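Local coordinates for GH26A (Muricauda sp. MAR_2010_75, PDB 6Q75), which probably hydrolyses glycosidic bonds in polysaccharides such as beta-mannans, at residues N25-L36 / V206-I215. Sequence-based numbering, arbitrary orientation.
Sequences NGNATEEVKVLL and VNHHRLNNLI
An Asx turn near the start of the modelled chain meets the loop that leads into strand 214-221 through two asparagine amides: N25 ND2 donates to N212 OD1 at 3.1 Å. The bond lies in the carbonyl plane of N212, on a lone pair, although the two amide planes are 67° apart. With CG anti to the backbone N (chi1 -172°), the N25 amide reaches over to N212 and brings ND2 within 3.6 Å of V206 CG1. Its OD1 meanwhile accepts from N27 N, 47° out of the carbonyl plane, and a water that accepts from ND2 links it to L211 O. Were N25 an alanine, N212 OD1 and the water would probably lose their amide donor and the turn its side-chain acceptor.

The loop carrying N212 belongs to the (beta/alpha)8 barrel of the family, linking helix 194-208 to the parallel strand 214-221; N212 N is hydrogen-bonded to Q164 OE1 of helix 144-165. Beyond the turn, T29, the N-cap of helix 30-40, gives its backbone N to N212 O at 3.1 Å. V32 then lays CG2 against N213 O (3.3 Å) and CG1 against I215 CG1 (3.7 Å). Farther along, where the helix packs on the start of the strand, the I215 CD1 methyl fits between L35 CD2 (3.7 Å) and L36 CG (3.8 Å).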
loop_
_atom_site.group_PDB
_atom_site.type_symbol
_atom_site.label_atom_id
_atom_site.label_comp_id
_atom_site.label_asym_id
_atom_site.label_seq_id
_atom_site.Cartn_x
_atom_site.Cartn_y
_atom_site.Cartn_z
ATOM N N ASN A 25 9.875 -11.699 -7.502
ATOM C CA ASN A 25 11.246 -11.783 -6.998
ATOM C C ASN A 25 11.645 -13.255 -6.881
ATOM O O ASN A 25 11.150 -13.972 -6.005
ATOM C CB ASN A 25 11.351 -11.059 -5.656
ATOM C CG ASN A 25 12.780 -10.932 -5.157
ATOM O OD1 ASN A 25 13.702 -11.557 -5.683
ATOM N ND2 ASN A 25 12.970 -10.110 -4.133
ATOM N N GLY A 26 12.546 -13.703 -7.761
ATOM C CA GLY A 26 12.981 -15.088 -7.744
ATOM C C GLY A 26 13.637 -15.514 -6.446
ATOM O O GLY A 26 13.708 -16.716 -6.158
ATOM N N ASN A 27 14.152 -14.562 -5.670
ATOM C CA ASN A 27 14.783 -14.857 -4.391
ATOM C C ASN A 27 13.859 -14.605 -3.210
ATOM O O ASN A 27 14.343 -14.440 -2.087
ATOM C CB ASN A 27 16.063 -14.036 -4.228
ATOM C CG ASN A 27 17.221 -14.576 -5.044
ATOM O OD1 ASN A 27 17.198 -15.717 -5.512
ATOM N ND2 ASN A 27 18.247 -13.758 -5.211
ATOM N N ALA A 28 12.542 -14.549 -3.437
ATOM C CA ALA A 28 11.602 -14.260 -2.364
ATOM C C ALA A 28 11.796 -15.189 -1.171
ATOM O O ALA A 28 12.043 -16.386 -1.329
ATOM C CB ALA A 28 10.169 -14.391 -2.889
ATOM N N THR A 29 11.655 -14.635 0.032
ATOM C CA THR A 29 11.766 -15.449 1.235
ATOM C C THR A 29 10.563 -16.379 1.361
ATOM O O THR A 29 9.541 -16.195 0.704
ATOM C CB THR A 29 11.856 -14.570 2.476
ATOM O OG1 THR A 29 10.652 -13.814 2.592
ATOM C CG2 THR A 29 13.027 -13.628 2.360
ATOM N N GLU A 30 10.705 -17.396 2.221
ATOM C CA GLU A 30 9.624 -18.362 2.417
ATOM C C GLU A 30 8.343 -17.698 2.925
ATOM O O GLU A 30 7.244 -18.034 2.464
ATOM C CB GLU A 30 10.080 -19.456 3.381
ATOM C CG GLU A 30 11.301 -20.206 2.894
ATOM N N GLU A 31 8.458 -16.719 3.834
ATOM C CA GLU A 31 7.251 -16.074 4.356
ATOM C C GLU A 31 6.514 -15.292 3.273
ATOM O O GLU A 31 5.282 -15.172 3.332
ATOM C CB GLU A 31 7.594 -15.170 5.544
ATOM C CG GLU A 31 8.522 -14.023 5.192
ATOM C CD GLU A 31 9.988 -14.313 5.490
ATOM O OE1 GLU A 31 10.345 -15.513 5.708
ATOM O OE2 GLU A 31 10.770 -13.322 5.482
ATOM N N VAL A 32 7.236 -14.751 2.284
ATOM C CA VAL A 32 6.573 -14.088 1.160
ATOM C C VAL A 32 5.843 -15.115 0.303
ATOM O O VAL A 32 4.698 -14.912 -0.116
ATOM C CB VAL A 32 7.592 -13.288 0.322
ATOM C CG1 VAL A 32 7.061 -13.027 -1.084
ATOM C CG2 VAL A 32 7.947 -11.975 0.999
ATOM N N LYS A 33 6.500 -16.232 0.010
ATOM C CA LYS A 33 5.858 -17.249 -0.817
ATOM C C LYS A 33 4.626 -17.814 -0.130
ATOM O O LYS A 33 3.596 -18.047 -0.779
ATOM C CB LYS A 33 6.857 -18.342 -1.154
ATOM C CG LYS A 33 7.926 -17.815 -2.073
ATOM N N VAL A 34 4.705 -18.017 1.189
ATOM C CA VAL A 34 3.559 -18.516 1.943
ATOM C C VAL A 34 2.415 -17.505 1.910
ATOM O O VAL A 34 1.253 -17.867 1.676
ATOM C CB VAL A 34 3.982 -18.861 3.382
ATOM C CG1 VAL A 34 2.759 -19.103 4.240
ATOM C CG2 VAL A 34 4.856 -20.117 3.381
ATOM N N LEU A 35 2.725 -16.227 2.137
ATOM C CA LEU A 35 1.681 -15.202 2.146
ATOM C C LEU A 35 1.074 -15.013 0.761
ATOM O O LEU A 35 -0.155 -14.866 0.626
ATOM C CB LEU A 35 2.252 -13.886 2.667
ATOM C CG LEU A 35 1.370 -12.637 2.710
ATOM C CD1 LEU A 35 0.053 -12.953 3.433
ATOM C CD2 LEU A 35 2.124 -11.482 3.396
ATOM N N LEU A 36 1.908 -14.999 -0.282
ATOM C CA LEU A 36 1.363 -14.854 -1.631
ATOM C C LEU A 36 0.498 -16.049 -2.019
ATOM O O LEU A 36 -0.532 -15.878 -2.682
ATOM C CB LEU A 36 2.487 -14.664 -2.647
ATOM C CG LEU A 36 2.954 -13.234 -2.875
ATOM C CD1 LEU A 36 4.139 -13.227 -3.861
ATOM C CD2 LEU A 36 1.817 -12.340 -3.361
ATOM N N VAL A 206 15.486 -4.249 -4.142
ATOM C CA VAL A 206 15.668 -5.691 -4.332
ATOM C C VAL A 206 17.119 -6.026 -4.653
ATOM O O VAL A 206 17.685 -6.994 -4.133
ATOM C CB VAL A 206 14.724 -6.194 -5.438
ATOM C CG1 VAL A 206 14.997 -7.681 -5.762
ATOM C CG2 VAL A 206 13.245 -5.936 -5.048
ATOM N N ASN A 207 17.741 -5.265 -5.534
ATOM C CA ASN A 207 19.078 -5.654 -5.960
ATOM C C ASN A 207 20.164 -5.020 -5.108
ATOM O O ASN A 207 21.126 -5.695 -4.735
ATOM C CB ASN A 207 19.277 -5.300 -7.429
ATOM C CG ASN A 207 18.348 -6.066 -8.326
ATOM O OD1 ASN A 207 18.088 -7.253 -8.098
ATOM N ND2 ASN A 207 17.831 -5.404 -9.349
ATOM N N HIS A 208 20.060 -3.729 -4.795
ATOM C CA HIS A 208 21.127 -3.130 -4.005
ATOM C C HIS A 208 21.029 -3.572 -2.557
ATOM O O HIS A 208 22.010 -4.034 -1.971
ATOM C CB HIS A 208 21.064 -1.612 -4.096
ATOM C CG HIS A 208 22.052 -0.919 -3.219
ATOM N ND1 HIS A 208 23.398 -0.869 -3.516
ATOM C CD2 HIS A 208 21.903 -0.264 -2.044
ATOM C CE1 HIS A 208 24.032 -0.206 -2.567
ATOM N NE2 HIS A 208 23.151 0.171 -1.661
ATOM N N HIS A 209 19.827 -3.512 -1.989
ATOM C CA HIS A 209 19.625 -3.829 -0.581
ATOM C C HIS A 209 19.260 -5.283 -0.338
ATOM O O HIS A 209 19.183 -5.688 0.825
ATOM C CB HIS A 209 18.543 -2.912 0.020
ATOM C CG HIS A 209 19.003 -1.501 0.222
ATOM N ND1 HIS A 209 20.059 -1.177 1.046
ATOM C CD2 HIS A 209 18.542 -0.328 -0.277
ATOM C CE1 HIS A 209 20.236 0.132 1.038
ATOM N NE2 HIS A 209 19.326 0.668 0.246
ATOM N N ARG A 210 19.061 -6.077 -1.391
ATOM C CA ARG A 210 18.775 -7.508 -1.246
ATOM C C ARG A 210 17.586 -7.730 -0.320
ATOM O O ARG A 210 17.590 -8.605 0.548
ATOM C CB ARG A 210 20.005 -8.267 -0.751
ATOM C CG ARG A 210 21.244 -7.999 -1.572
ATOM C CD ARG A 210 21.094 -8.543 -2.977
ATOM N N LEU A 211 16.579 -6.890 -0.481
ATOM C CA LEU A 211 15.318 -7.027 0.239
ATOM C C LEU A 211 14.445 -8.018 -0.519
ATOM O O LEU A 211 13.975 -7.733 -1.625
ATOM C CB LEU A 211 14.652 -5.672 0.394
ATOM C CG LEU A 211 15.313 -4.813 1.460
ATOM C CD1 LEU A 211 14.938 -3.374 1.273
ATOM C CD2 LEU A 211 14.852 -5.313 2.820
ATOM N N ASN A 212 14.331 -9.226 0.022
ATOM C CA ASN A 212 13.551 -10.297 -0.573
ATOM C C ASN A 212 12.247 -10.574 0.150
ATOM O O ASN A 212 11.569 -11.546 -0.191
ATOM C CB ASN A 212 14.396 -11.573 -0.637
ATOM C CG ASN A 212 15.612 -11.374 -1.498
ATOM O OD1 ASN A 212 15.505 -10.773 -2.569
ATOM N ND2 ASN A 212 16.771 -11.838 -1.040
ATOM N N ASN A 213 11.926 -9.804 1.179
ATOM C CA ASN A 213 10.718 -10.007 1.961
ATOM C C ASN A 213 9.579 -9.092 1.534
ATOM O O ASN A 213 8.569 -9.016 2.242
ATOM C CB ASN A 213 11.015 -9.804 3.444
ATOM C CG ASN A 213 11.446 -8.387 3.736
ATOM O OD1 ASN A 213 12.158 -7.769 2.924
ATOM N ND2 ASN A 213 11.015 -7.848 4.878
ATOM N N LEU A 214 9.706 -8.393 0.410
ATOM C CA LEU A 214 8.670 -7.468 -0.040
ATOM C C LEU A 214 7.750 -8.119 -1.066
ATOM O O LEU A 214 8.199 -8.868 -1.938
ATOM C CB LEU A 214 9.287 -6.208 -0.641
ATOM C CG LEU A 214 10.403 -5.561 0.192
ATOM C CD1 LEU A 214 10.990 -4.353 -0.520
ATOM C CD2 LEU A 214 9.849 -5.149 1.546
ATOM N N ILE A 215 6.445 -7.905 -0.889
ATOM C CA ILE A 215 5.440 -8.165 -1.910
ATOM C C ILE A 215 5.101 -6.819 -2.524
ATOM O O ILE A 215 4.673 -5.900 -1.813
ATOM C CB ILE A 215 4.193 -8.838 -1.305
ATOM C CG1 ILE A 215 4.527 -10.287 -0.909
ATOM C CG2 ILE A 215 3.022 -8.826 -2.289
ATOM C CD1 ILE A 215 3.515 -10.889 0.041
HETATM O O HOH W 1 11.404 -7.988 -2.554
#